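Local coordinates for protein hydrazine synthase subunit alpha (PDB 5C2V) that catalyses, as part of the hydrazine synthase complex, the condensation of hydroxylamine with ammonia to hydrazine, using c-type haem, at residues D[458-463]-D[603-608]; D[105-110]-D[128-133]; D[178-183]-D[499-504]; D[335-340]-D[367-372]. One frame throughout, in Å; residues are numbered along the deposited sequence.

Contact 1 (D[458-463]-D[603-608]); sequences DIKAVR and GNYKGV
Y605 lays one face of its phenol ring against K460, and with A461 beside it this makes a compact example of a β-hairpin packing against the beginning of an inner strand of a larger β-sheet. The hairpin pairs strand 596-599 with strand 605-609; the sheet is the four-stranded antiparallel one of the middle domain, in which A461 opens strand 461-467. The CB of K460 stands over the Y605 face in a CH-π interaction, 3.8 Å from the ring centroid and 24° off the ring normal, displaced toward the rim so that its closest ring atom is CD1 at 3.5 Å. The CG of K460 follows at 3.8 Å from the same CD1, after which the chain bends (chi2 -52°) and carries the ammonium away to a hydrogen bond with the carbonyl of G457. The lysine thus offers the tyrosine its methylenes and keeps its charge for the loop. A461 comes in obliquely from the same side as K460, beyond the far rim, its CB 4.0 Å from Y605 CE2. Y605 also touches Y510 of the neighbouring strand and L597 of its own hairpin. A classic β-bulge, in which K606 and G607 both face K598, shapes the hairpin next to the tyrosine. Beside the bulge the backbone covers the opposite ring face, where G607 N sits 3.6 Å above the plane of Y605, over its centre.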
loop_
_atom_site.group_PDB
_atom_site.type_symbol
_atom_site.label_atom_id
_atom_site.label_comp_id
_atom_site.label_asym_id
_atom_site.label_seq_id
_atom_site.Cartn_x
_atom_site.Cartn_y
_atom_site.Cartn_z
ATOM N N ASP D 458 30.316 2.526 -9.666
ATOM C CA ASP D 458 29.893 1.897 -8.419
ATOM C C ASP D 458 29.355 0.498 -8.681
ATOM O O ASP D 458 29.464 -0.387 -7.832
ATOM C CB ASP D 458 28.835 2.745 -7.709
ATOM C CG ASP D 458 29.391 4.055 -7.190
ATOM O OD1 ASP D 458 30.577 4.087 -6.803
ATOM O OD2 ASP D 458 28.639 5.052 -7.169
ATOM N N ILE D 459 28.777 0.300 -9.861
ATOM C CA ILE D 459 28.283 -1.017 -10.235
ATOM C C ILE D 459 29.366 -1.759 -11.007
ATOM O O ILE D 459 29.669 -1.428 -12.153
ATOM C CB ILE D 459 27.004 -0.922 -11.087
ATOM C CG1 ILE D 459 25.902 -0.197 -10.311
ATOM C CG2 ILE D 459 26.540 -2.306 -11.513
ATOM C CD1 ILE D 459 25.524 -0.873 -9.009
ATOM N N LYS D 460 29.945 -2.764 -10.362
ATOM C CA LYS D 460 31.049 -3.522 -10.940
ATOM C C LYS D 460 30.579 -4.622 -11.884
ATOM O O LYS D 460 31.163 -4.831 -12.947
ATOM C CB LYS D 460 31.910 -4.121 -9.831
ATOM C CG LYS D 460 32.551 -3.084 -8.927
ATOM C CD LYS D 460 33.290 -2.027 -9.730
ATOM C CE LYS D 460 34.056 -1.083 -8.821
ATOM N NZ LYS D 460 34.632 0.063 -9.576
ATOM N N ALA D 461 29.526 -5.327 -11.487
ATOM C CA ALA D 461 29.049 -6.468 -12.256
ATOM C C ALA D 461 27.548 -6.675 -12.103
ATOM O O ALA D 461 26.860 -5.892 -11.447
ATOM C CB ALA D 461 29.797 -7.727 -11.840
ATOM N N VAL D 462 27.050 -7.736 -12.728
ATOM C CA VAL D 462 25.653 -8.125 -12.625
ATOM C C VAL D 462 25.534 -9.633 -12.445
ATOM O O VAL D 462 26.283 -10.411 -13.054
ATOM C CB VAL D 462 24.831 -7.697 -13.866
ATOM C CG1 VAL D 462 24.676 -6.185 -13.917
ATOM C CG2 VAL D 462 25.462 -8.225 -15.148
ATOM N N ARG D 463 24.597 -10.035 -11.592
ATOM C CA ARG D 463 24.281 -11.441 -11.393
ATOM C C ARG D 463 23.046 -11.820 -12.199
ATOM O O ARG D 463 22.020 -11.143 -12.140
ATOM C CB ARG D 463 24.056 -11.752 -9.910
ATOM C CG ARG D 463 23.649 -13.196 -9.649
ATOM C CD ARG D 463 23.356 -13.460 -8.179
ATOM N NE ARG D 463 24.536 -13.298 -7.335
ATOM C CZ ARG D 463 24.713 -12.291 -6.486
ATOM N NH1 ARG D 463 23.781 -11.356 -6.361
ATOM N NH2 ARG D 463 25.820 -12.222 -5.757
ATOM N N GLY D 603 38.511 -8.223 -0.154
ATOM C CA GLY D 603 37.189 -8.786 -0.362
ATOM C C GLY D 603 36.409 -8.011 -1.406
ATOM O O GLY D 603 35.248 -8.314 -1.684
ATOM N N ASN D 604 37.052 -6.997 -1.977
ATOM C CA ASN D 604 36.456 -6.190 -3.036
ATOM C C ASN D 604 36.535 -6.884 -4.393
ATOM O O ASN D 604 37.398 -7.733 -4.608
ATOM C CB ASN D 604 37.133 -4.822 -3.103
ATOM C CG ASN D 604 36.997 -4.044 -1.811
ATOM O OD1 ASN D 604 36.004 -4.177 -1.095
ATOM N ND2 ASN D 604 37.998 -3.228 -1.502
ATOM N N TYR D 605 35.633 -6.522 -5.300
ATOM C CA TYR D 605 35.561 -7.167 -6.608
ATOM C C TYR D 605 36.847 -6.977 -7.410
ATOM O O TYR D 605 37.229 -5.852 -7.733
ATOM C CB TYR D 605 34.357 -6.600 -7.373
ATOM C CG TYR D 605 34.312 -6.861 -8.864
ATOM C CD1 TYR D 605 34.858 -5.954 -9.766
ATOM C CD2 TYR D 605 33.683 -7.989 -9.373
ATOM C CE1 TYR D 605 34.806 -6.178 -11.128
ATOM C CE2 TYR D 605 33.623 -8.220 -10.737
ATOM C CZ TYR D 605 34.186 -7.310 -11.608
ATOM O OH TYR D 605 34.133 -7.536 -12.965
ATOM N N LYS D 606 37.513 -8.086 -7.724
ATOM C CA LYS D 606 38.631 -8.081 -8.664
ATOM C C LYS D 606 38.158 -8.256 -10.104
ATOM O O LYS D 606 38.631 -7.570 -11.010
ATOM C CB LYS D 606 39.646 -9.169 -8.305
ATOM C CG LYS D 606 40.870 -9.196 -9.201
ATOM C CD LYS D 606 41.862 -10.249 -8.737
ATOM C CE LYS D 606 42.333 -9.967 -7.320
ATOM N NZ LYS D 606 43.296 -10.994 -6.835
ATOM N N GLY D 607 37.222 -9.182 -10.309
ATOM C CA GLY D 607 36.758 -9.492 -11.653
ATOM C C GLY D 607 35.861 -10.713 -11.768
ATOM O O GLY D 607 35.270 -11.161 -10.786
ATOM N N VAL D 608 35.764 -11.251 -12.982
ATOM C CA VAL D 608 34.926 -12.418 -13.261
ATOM C C VAL D 608 35.784 -13.638 -13.586
ATOM O O VAL D 608 36.901 -13.504 -14.085
ATOM C CB VAL D 608 33.957 -12.154 -14.428
ATOM C CG1 VAL D 608 32.879 -11.164 -14.012
ATOM C CG2 VAL D 608 34.713 -11.650 -15.648
#

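Contact 2 (D[105-110]-D[128-133]); sequences IWEMNI and PIYYAA
I105 meets P128, and E107 meets Y130, where one β-sheet of the propeller-containing N-terminal domain passes the first strand of the next, a pattern consistent with adjacent propeller blades in side-chain contact without backbone pairing. Residues 105-109 belong to the four-stranded antiparallel sheet that starts with strand 76-84, and strand 124-131 opens the following sheet. The first shell has an apolar half and a polar half. In the apolar half, I105 straddles one corner of the proline ring: CD1 and CG2 both lie 3.9 Å from P128 CB, and CD1 is equally near P128 CG. The two side chains pass antiparallel to each other. In the polar half, the Y130 hydroxyl gives a weak hydrogen bond of 3.3 Å to E107 OE1, which lies at the ring edge, near its plane. With chi1 at 44°, the E107 CG is flanked by both the backbone N and the carbonyl carbon, and the extended chain beyond it leads the carboxylate to the phenol, its plane 56° from that of the ring. A second shell fixes both groups. K90 makes a salt bridge to the same carboxylate oxygen, so the tyrosine is the lesser of its partners. Y85 meets Y130 edge-to-face, while I166 of strand 154-171 packs on both P128 and Y130. Beside the weak bond, the E107 CB lies 3.6 Å from Y130 OH.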
loop_
_atom_site.group_PDB
_atom_site.type_symbol
_atom_site.label_atom_id
_atom_site.label_comp_id
_atom_site.label_asym_id
_atom_site.label_seq_id
_atom_site.Cartn_x
_atom_site.Cartn_y
_atom_site.Cartn_z
ATOM N N ILE D 105 -7.007 -27.451 -28.801
ATOM C CA ILE D 105 -7.443 -26.424 -29.739
ATOM C C ILE D 105 -8.083 -27.066 -30.965
ATOM O O ILE D 105 -7.532 -27.998 -31.548
ATOM C CB ILE D 105 -6.272 -25.523 -30.181
ATOM C CG1 ILE D 105 -5.610 -24.873 -28.964
ATOM C CG2 ILE D 105 -6.752 -24.459 -31.157
ATOM C CD1 ILE D 105 -6.521 -23.937 -28.200
ATOM N N TRP D 106 -9.256 -26.569 -31.341
ATOM C CA TRP D 106 -9.977 -27.083 -32.497
ATOM C C TRP D 106 -10.443 -25.925 -33.369
ATOM O O TRP D 106 -10.403 -24.772 -32.945
ATOM C CB TRP D 106 -11.179 -27.925 -32.059
ATOM C CG TRP D 106 -10.854 -29.023 -31.086
ATOM C CD1 TRP D 106 -10.550 -28.883 -29.763
ATOM C CD2 TRP D 106 -10.829 -30.430 -31.356
ATOM N NE1 TRP D 106 -10.322 -30.113 -29.196
ATOM C CE2 TRP D 106 -10.489 -31.080 -30.153
ATOM C CE3 TRP D 106 -11.055 -31.202 -32.499
ATOM C CZ2 TRP D 106 -10.369 -32.465 -30.060
ATOM C CZ3 TRP D 106 -10.937 -32.578 -32.404
ATOM C CH2 TRP D 106 -10.596 -33.194 -31.194
ATOM N N GLU D 107 -10.874 -26.227 -34.588
ATOM C CA GLU D 107 -11.511 -25.222 -35.432
ATOM C C GLU D 107 -12.572 -25.861 -36.316
ATOM O O GLU D 107 -12.453 -27.024 -36.704
ATOM C CB GLU D 107 -10.485 -24.482 -36.295
ATOM C CG GLU D 107 -9.440 -25.358 -36.965
ATOM C CD GLU D 107 -8.687 -24.614 -38.056
ATOM O OE1 GLU D 107 -9.309 -23.773 -38.737
ATOM O OE2 GLU D 107 -7.476 -24.858 -38.233
ATOM N N MET D 108 -13.614 -25.096 -36.628
ATOM C CA MET D 108 -14.689 -25.593 -37.477
ATOM C C MET D 108 -15.408 -24.452 -38.187
ATOM O O MET D 108 -15.308 -23.295 -37.782
ATOM C CB MET D 108 -15.692 -26.409 -36.660
ATOM C CG MET D 108 -16.619 -25.568 -35.795
ATOM S SD MET D 108 -18.040 -26.489 -35.175
ATOM C CE MET D 108 -17.232 -27.753 -34.196
ATOM N N ASN D 109 -16.133 -24.788 -39.248
ATOM C CA ASN D 109 -16.900 -23.801 -39.996
ATOM C C ASN D 109 -18.083 -23.278 -39.191
ATOM O O ASN D 109 -18.522 -23.912 -38.231
ATOM C CB ASN D 109 -17.387 -24.395 -41.319
ATOM C CG ASN D 109 -16.248 -24.872 -42.197
ATOM O OD1 ASN D 109 -15.163 -24.290 -42.196
ATOM N ND2 ASN D 109 -16.488 -25.938 -42.952
ATOM N N ILE D 110 -18.590 -22.114 -39.585
ATOM C CA ILE D 110 -19.700 -21.476 -38.885
ATOM C C ILE D 110 -20.980 -22.312 -38.976
ATOM O O ILE D 110 -21.851 -22.225 -38.111
ATOM C CB ILE D 110 -19.960 -20.051 -39.441
ATOM C CG1 ILE D 110 -20.975 -19.299 -38.576
ATOM C CG2 ILE D 110 -20.405 -20.106 -40.898
ATOM C CD1 ILE D 110 -21.295 -17.908 -39.078
ATOM N N PRO D 128 -7.622 -19.591 -28.187
ATOM C CA PRO D 128 -6.906 -19.458 -29.459
ATOM C C PRO D 128 -7.329 -18.215 -30.240
ATOM O O PRO D 128 -8.495 -17.826 -30.181
ATOM C CB PRO D 128 -7.297 -20.732 -30.205
ATOM C CG PRO D 128 -8.677 -21.014 -29.726
ATOM C CD PRO D 128 -8.733 -20.557 -28.287
ATOM N N ILE D 129 -6.392 -17.603 -30.959
ATOM C CA ILE D 129 -6.709 -16.497 -31.858
ATOM C C ILE D 129 -5.955 -16.654 -33.172
ATOM O O ILE D 129 -4.914 -17.312 -33.228
ATOM C CB ILE D 129 -6.361 -15.120 -31.247
ATOM C CG1 ILE D 129 -4.871 -15.044 -30.906
ATOM C CG2 ILE D 129 -7.221 -14.830 -30.024
ATOM C CD1 ILE D 129 -4.419 -13.677 -30.446
ATOM N N TYR D 130 -6.485 -16.045 -34.228
ATOM C CA TYR D 130 -5.826 -16.073 -35.525
ATOM C C TYR D 130 -4.933 -14.855 -35.703
ATOM O O TYR D 130 -5.349 -13.722 -35.465
ATOM C CB TYR D 130 -6.851 -16.140 -36.660
ATOM C CG TYR D 130 -7.613 -17.442 -36.725
ATOM C CD1 TYR D 130 -6.974 -18.628 -37.064
ATOM C CD2 TYR D 130 -8.975 -17.486 -36.459
ATOM C CE1 TYR D 130 -7.668 -19.821 -37.128
ATOM C CE2 TYR D 130 -9.679 -18.674 -36.522
ATOM C CZ TYR D 130 -9.019 -19.839 -36.857
ATOM O OH TYR D 130 -9.713 -21.025 -36.922
ATOM N N TYR D 131 -3.696 -15.105 -36.109
ATOM C CA TYR D 131 -2.767 -14.041 -36.447
ATOM C C TYR D 131 -2.301 -14.265 -37.869
ATOM O O TYR D 131 -1.678 -15.279 -38.164
ATOM C CB TYR D 131 -1.581 -14.019 -35.487
ATOM C CG TYR D 131 -0.615 -12.885 -35.734
ATOM C CD1 TYR D 131 -0.991 -11.568 -35.507
ATOM C CD2 TYR D 131 0.674 -13.130 -36.189
ATOM C CE1 TYR D 131 -0.113 -10.526 -35.728
ATOM C CE2 TYR D 131 1.560 -12.094 -36.414
ATOM C CZ TYR D 131 1.161 -10.795 -36.181
ATOM O OH TYR D 131 2.037 -9.757 -36.398
ATOM N N ALA D 132 -2.573 -13.321 -38.757
ATOM C CA ALA D 132 -2.309 -13.590 -40.154
ATOM C C ALA D 132 -0.887 -13.165 -40.488
ATOM O O ALA D 132 -0.571 -11.978 -40.565
ATOM C CB ALA D 132 -3.316 -12.872 -41.023
ATOM N N ALA D 133 -0.040 -14.168 -40.692
ATOM C CA ALA D 133 1.385 -13.965 -40.903
ATOM C C ALA D 133 1.776 -14.436 -42.292
ATOM O O ALA D 133 1.799 -15.635 -42.568
ATOM C CB ALA D 133 2.189 -14.702 -39.843
#

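Contact 3 (D[178-183]-D[499-504])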
loop_
_atom_site.group_PDB
_atom_site.type_symbol
_atom_site.label_atom_id
_atom_site.label_comp_id
_atom_site.label_asym_id
_atom_site.label_seq_id
_atom_site.Cartn_x
_atom_site.Cartn_y
_atom_site.Cartn_z
ATOM N N GLU D 178 3.968 -20.043 -9.324
ATOM C CA GLU D 178 4.601 -19.433 -8.163
ATOM C C GLU D 178 3.660 -19.369 -6.955
ATOM O O GLU D 178 4.101 -19.148 -5.827
ATOM C CB GLU D 178 5.114 -18.040 -8.534
ATOM C CG GLU D 178 6.213 -18.082 -9.592
ATOM C CD GLU D 178 6.474 -16.736 -10.240
ATOM O OE1 GLU D 178 5.518 -16.132 -10.766
ATOM O OE2 GLU D 178 7.639 -16.286 -10.229
ATOM N N PHE D 179 2.368 -19.564 -7.197
ATOM C CA PHE D 179 1.380 -19.642 -6.124
ATOM C C PHE D 179 1.098 -21.091 -5.730
ATOM O O PHE D 179 0.211 -21.360 -4.917
ATOM C CB PHE D 179 0.082 -18.946 -6.536
ATOM C CG PHE D 179 0.208 -17.455 -6.659
ATOM C CD1 PHE D 179 0.800 -16.712 -5.650
ATOM C CD2 PHE D 179 -0.258 -16.797 -7.784
ATOM C CE1 PHE D 179 0.918 -15.339 -5.760
ATOM C CE2 PHE D 179 -0.141 -15.424 -7.901
ATOM C CZ PHE D 179 0.449 -14.694 -6.887
ATOM N N HIS D 180 1.849 -22.009 -6.334
ATOM C CA HIS D 180 1.700 -23.451 -6.126
ATOM C C HIS D 180 0.350 -23.973 -6.612
ATOM O O HIS D 180 -0.137 -24.998 -6.134
ATOM C CB HIS D 180 1.901 -23.818 -4.652
ATOM C CG HIS D 180 3.196 -23.336 -4.079
ATOM N ND1 HIS D 180 3.318 -22.132 -3.422
ATOM C CD2 HIS D 180 4.431 -23.896 -4.068
ATOM C CE1 HIS D 180 4.569 -21.970 -3.027
ATOM N NE2 HIS D 180 5.263 -23.029 -3.408
ATOM N N ASN D 181 -0.253 -23.265 -7.564
ATOM C CA ASN D 181 -1.419 -23.781 -8.270
ATOM C C ASN D 181 -0.967 -24.874 -9.227
ATOM O O ASN D 181 0.148 -24.818 -9.743
ATOM C CB ASN D 181 -2.142 -22.667 -9.029
ATOM C CG ASN D 181 -2.743 -21.626 -8.107
ATOM O OD1 ASN D 181 -2.466 -20.433 -8.235
ATOM N ND2 ASN D 181 -3.575 -22.072 -7.173
ATOM N N PRO D 182 -1.820 -25.879 -9.473
ATOM C CA PRO D 182 -1.332 -26.960 -10.334
ATOM C C PRO D 182 -1.462 -26.645 -11.823
ATOM O O PRO D 182 -1.942 -27.482 -12.589
ATOM C CB PRO D 182 -2.237 -28.129 -9.950
ATOM C CG PRO D 182 -3.536 -27.468 -9.599
ATOM C CD PRO D 182 -3.174 -26.148 -8.954
ATOM N N TYR D 183 -1.042 -25.448 -12.220
ATOM C CA TYR D 183 -0.926 -25.087 -13.627
ATOM C C TYR D 183 0.069 -23.944 -13.813
ATOM O O TYR D 183 0.161 -23.062 -12.962
ATOM C CB TYR D 183 -2.295 -24.695 -14.193
ATOM C CG TYR D 183 -3.050 -23.694 -13.343
ATOM C CD1 TYR D 183 -2.915 -22.328 -13.558
ATOM C CD2 TYR D 183 -3.903 -24.116 -12.329
ATOM C CE1 TYR D 183 -3.605 -21.411 -12.785
ATOM C CE2 TYR D 183 -4.598 -23.207 -11.553
ATOM C CZ TYR D 183 -4.444 -21.856 -11.784
ATOM O OH TYR D 183 -5.133 -20.946 -11.013
ATOM N N ALA D 499 9.029 -16.437 -0.058
ATOM C CA ALA D 499 8.107 -16.505 -1.186
ATOM C C ALA D 499 8.853 -16.817 -2.479
ATOM O O ALA D 499 8.241 -17.060 -3.519
ATOM C CB ALA D 499 7.335 -15.204 -1.316
ATOM N N PHE D 500 10.180 -16.805 -2.404
ATOM C CA PHE D 500 11.020 -17.102 -3.557
ATOM C C PHE D 500 11.108 -18.603 -3.794
ATOM O O PHE D 500 11.533 -19.353 -2.914
ATOM C CB PHE D 500 12.425 -16.523 -3.365
ATOM C CG PHE D 500 12.469 -15.021 -3.336
ATOM C CD1 PHE D 500 12.178 -14.328 -2.173
ATOM C CD2 PHE D 500 12.814 -14.303 -4.469
ATOM C CE1 PHE D 500 12.221 -12.947 -2.142
ATOM C CE2 PHE D 500 12.858 -12.922 -4.446
ATOM C CZ PHE D 500 12.561 -12.243 -3.280
ATOM N N GLN D 501 10.707 -19.040 -4.983
ATOM C CA GLN D 501 10.819 -20.446 -5.344
ATOM C C GLN D 501 12.236 -20.772 -5.809
ATOM O O GLN D 501 13.105 -19.900 -5.841
ATOM C CB GLN D 501 9.802 -20.813 -6.425
ATOM C CG GLN D 501 8.375 -20.910 -5.914
ATOM C CD GLN D 501 7.385 -21.271 -7.004
ATOM O OE1 GLN D 501 7.624 -21.011 -8.183
ATOM N NE2 GLN D 501 6.271 -21.878 -6.613
ATOM N N GLN D 502 12.459 -22.033 -6.165
ATOM C CA GLN D 502 13.790 -22.516 -6.515
ATOM C C GLN D 502 14.359 -21.823 -7.749
ATOM O O GLN D 502 13.657 -21.602 -8.736
ATOM C CB GLN D 502 13.757 -24.028 -6.736
ATOM C CG GLN D 502 13.226 -24.801 -5.545
ATOM C CD GLN D 502 12.916 -26.245 -5.874
ATOM O OE1 GLN D 502 12.062 -26.531 -6.713
ATOM N NE2 GLN D 502 13.608 -27.166 -5.213
ATOM N N ARG D 503 15.638 -21.475 -7.670
ATOM C CA ARG D 503 16.329 -20.784 -8.749
ATOM C C ARG D 503 17.832 -21.014 -8.647
ATOM O O ARG D 503 18.325 -21.513 -7.636
ATOM C CB ARG D 503 16.006 -19.291 -8.733
ATOM C CG ARG D 503 16.193 -18.616 -7.390
ATOM C CD ARG D 503 15.408 -17.319 -7.347
ATOM N NE ARG D 503 13.971 -17.562 -7.425
ATOM C CZ ARG D 503 13.064 -16.618 -7.650
ATOM N NH1 ARG D 503 13.444 -15.360 -7.829
ATOM N NH2 ARG D 503 11.776 -16.931 -7.703
ATOM N N GLY D 504 18.557 -20.658 -9.702
ATOM C CA GLY D 504 19.991 -20.869 -9.738
ATOM C C GLY D 504 20.696 -19.781 -10.518
ATOM O O GLY D 504 20.055 -18.898 -11.086
HETATM O O HOH W 1 6.723 -17.719 -5.721
#
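Q501 brings its amide nitrogen over the face of the H180 imidazole, yet no direct hydrogen bond joins the two segments; a polar side chain crosses a buried interface and finds its hydrogen bond at the carbonyl of D177, the residue just before the 178-183 segment. Q501 NE2 stands 3.5 Å above the plane of the H180 ring, offset toward the rim, with H180 NE2 its closest ring atom at 3.6 Å. Amide and imidazole planes are 78° apart, so the two flat groups meet nearly at right angles and do not stack. H180 turns its ring here from a backbone with positive phi (64°), in a loop of the N-terminal domain between strands 154-171 and 186-191, while Q501 belongs to the middle domain, just ahead of strand 503-510. Extended beyond CG, Q501 reaches the loop, its amide lying against the E178 CA, with OE1 3.5 Å from E178 CG. One water donates to both E178 O at 3.0 Å and A499 O at 2.8 Å, forming a polar bridge between the two segments. Behind the glutamine, R503 NE bonds to Q501 O (3.0 Å) from above the carbonyl plane, bracing its backbone. E178 is held through OE2 by the indole N-H of W545. This chemistry implies a domain interface joined by the Q501-D177 hydrogen bond, a shared water and van der Waals contact, its buried carboxylate satisfied by W545.

Contact 4 (D[335-340]-D[367-372]); sequences GLYRSP and KCAAGD
Y337 reaches over to A369 and A370 within a single four-stranded antiparallel sheet of the N-terminal domain, probably one blade of its β-propeller. Strand 336-342 and strand 369-373 are the two outermost strands of that sheet, and the phenol links them, with Y352 of the inner strand 348-353 beside it. The polar interaction is one weak hydrogen bond: the backbone N-H of A370 is donated to Y337 OH at 2.9 Å, bent to an N-H···O angle of 129°. The amide nitrogen lies at the edge of the phenol, in the ring plane. The same hydroxyl is also hydrogen-bonded to the D333 carboxylate, its stronger partner, so that D333 helps to fix the ring's outer end. The apolar contact is between A370 CB and Y337 CE2, 4.0 Å apart. Separately, A369 CB is in van der Waals contact with the hydroxyl, 3.6 Å from Y337 OH. Y352 meets the Y337 ring with planes at about 45° and touches A370 too, filling in between the partners. The backbone supplies the last element: a G1 β-bulge, in which C368 and A369 both face N364, precedes A370, with the A369 CA 3.3 Å from Y337 OH.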
loop_
_atom_site.group_PDB
_atom_site.type_symbol
_atom_site.label_atom_id
_atom_site.label_comp_id
_atom_site.label_asym_id
_atom_site.label_seq_id
_atom_site.Cartn_x
_atom_site.Cartn_y
_atom_site.Cartn_z
ATOM N N GLY D 335 -23.729 -5.349 -10.303
ATOM C CA GLY D 335 -23.690 -6.568 -11.094
ATOM C C GLY D 335 -22.282 -6.993 -11.468
ATOM O O GLY D 335 -21.326 -6.244 -11.270
ATOM N N LEU D 336 -22.154 -8.201 -12.010
ATOM C CA LEU D 336 -20.855 -8.725 -12.423
ATOM C C LEU D 336 -20.726 -8.798 -13.944
ATOM O O LEU D 336 -21.620 -9.291 -14.636
ATOM C CB LEU D 336 -20.616 -10.109 -11.813
ATOM C CG LEU D 336 -20.425 -10.165 -10.296
ATOM C CD1 LEU D 336 -20.133 -11.588 -9.844
ATOM C CD2 LEU D 336 -19.315 -9.221 -9.858
ATOM N N TYR D 337 -19.599 -8.305 -14.451
ATOM C CA TYR D 337 -19.339 -8.269 -15.886
ATOM C C TYR D 337 -18.200 -9.204 -16.280
ATOM O O TYR D 337 -17.271 -9.433 -15.505
ATOM C CB TYR D 337 -19.005 -6.844 -16.335
ATOM C CG TYR D 337 -20.167 -5.878 -16.280
ATOM C CD1 TYR D 337 -20.575 -5.317 -15.077
ATOM C CD2 TYR D 337 -20.846 -5.515 -17.436
ATOM C CE1 TYR D 337 -21.634 -4.430 -15.026
ATOM C CE2 TYR D 337 -21.905 -4.629 -17.395
ATOM C CZ TYR D 337 -22.294 -4.088 -16.187
ATOM O OH TYR D 337 -23.348 -3.206 -16.140
ATOM N N ARG D 338 -18.281 -9.740 -17.494
ATOM C CA ARG D 338 -17.223 -10.575 -18.045
ATOM C C ARG D 338 -17.286 -10.590 -19.572
ATOM O O ARG D 338 -18.329 -10.297 -20.165
ATOM C CB ARG D 338 -17.320 -12.002 -17.495
ATOM C CG ARG D 338 -18.525 -12.774 -18.004
ATOM C CD ARG D 338 -18.773 -14.051 -17.219
ATOM N NE ARG D 338 -17.681 -15.010 -17.336
ATOM C CZ ARG D 338 -17.724 -16.248 -16.852
ATOM N NH1 ARG D 338 -18.809 -16.677 -16.222
ATOM N NH2 ARG D 338 -16.685 -17.059 -17.001
ATOM N N SER D 339 -16.158 -10.928 -20.190
ATOM C CA SER D 339 -16.052 -11.107 -21.639
ATOM C C SER D 339 -16.614 -9.954 -22.475
ATOM O O SER D 339 -17.594 -10.134 -23.196
ATOM C CB SER D 339 -16.748 -12.407 -22.043
ATOM O OG SER D 339 -16.278 -13.499 -21.270
ATOM N N PRO D 340 -15.995 -8.765 -22.384
ATOM C CA PRO D 340 -16.441 -7.645 -23.220
ATOM C C PRO D 340 -15.971 -7.793 -24.667
ATOM O O PRO D 340 -14.863 -8.279 -24.893
ATOM C CB PRO D 340 -15.792 -6.435 -22.551
ATOM C CG PRO D 340 -14.535 -6.982 -21.962
ATOM C CD PRO D 340 -14.846 -8.396 -21.535
ATOM N N LYS D 367 -24.866 5.114 -19.939
ATOM C CA LYS D 367 -25.343 4.699 -18.622
ATOM C C LYS D 367 -24.254 4.072 -17.753
ATOM O O LYS D 367 -24.497 3.761 -16.586
ATOM C CB LYS D 367 -26.501 3.711 -18.772
ATOM C CG LYS D 367 -27.755 4.314 -19.375
ATOM C CD LYS D 367 -28.239 5.497 -18.554
ATOM C CE LYS D 367 -29.607 5.963 -19.017
ATOM N NZ LYS D 367 -30.612 4.869 -18.939
ATOM N N CYS D 368 -23.063 3.899 -18.322
ATOM C CA CYS D 368 -21.961 3.206 -17.650
ATOM C C CYS D 368 -22.391 1.844 -17.104
ATOM O O CYS D 368 -21.955 1.432 -16.030
ATOM C CB CYS D 368 -21.392 4.064 -16.516
ATOM S SG CYS D 368 -20.636 5.616 -17.048
ATOM N N ALA D 369 -23.249 1.152 -17.851
ATOM C CA ALA D 369 -23.766 -0.144 -17.426
ATOM C C ALA D 369 -24.334 -0.932 -18.603
ATOM O O ALA D 369 -24.288 -0.478 -19.747
ATOM C CB ALA D 369 -24.830 0.036 -16.352
ATOM N N ALA D 370 -24.875 -2.111 -18.313
ATOM C CA ALA D 370 -25.421 -2.988 -19.344
ATOM C C ALA D 370 -26.738 -2.457 -19.906
ATOM O O ALA D 370 -27.558 -1.900 -19.178
ATOM C CB ALA D 370 -25.613 -4.392 -18.791
ATOM N N GLY D 371 -26.923 -2.630 -21.210
ATOM C CA GLY D 371 -28.125 -2.191 -21.896
ATOM C C GLY D 371 -29.109 -3.309 -22.188
ATOM O O GLY D 371 -29.259 -4.247 -21.402
ATOM N N ASP D 372 -29.785 -3.190 -23.328
ATOM C CA ASP D 372 -30.805 -4.140 -23.767
ATOM C C ASP D 372 -30.298 -5.579 -23.846
ATOM O O ASP D 372 -29.130 -5.824 -24.148
ATOM C CB ASP D 372 -31.350 -3.724 -25.135
ATOM C CG ASP D 372 -31.705 -2.252 -25.199
ATOM O OD1 ASP D 372 -32.857 -1.901 -24.868
ATOM O OD2 ASP D 372 -30.831 -1.445 -25.580
#

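Contacts 2 and 3 are buried throughout, whereas contacts 1 and 4 are only partly so and lie about 29 and 30 Å from the centre of the chain. Contacts 1 and 3 reach the same middle-domain sheet through its neighbouring strands 461-467 and 503-510; one attaches a later hairpin, the other an N-terminal-domain loop. Contacts 2 and 4, with centres about 27 Å apart, both belong to the N-terminal domain, but one joins successive sheets and the other links the outermost strands of one sheet. The chemistry follows: contact 1 is aliphatic-aromatic, contacts 2 and 4 pair a weak tyrosine-hydroxyl bond with apolar packing, and contact 3 packs an amide over an imidazole beside a bridging water.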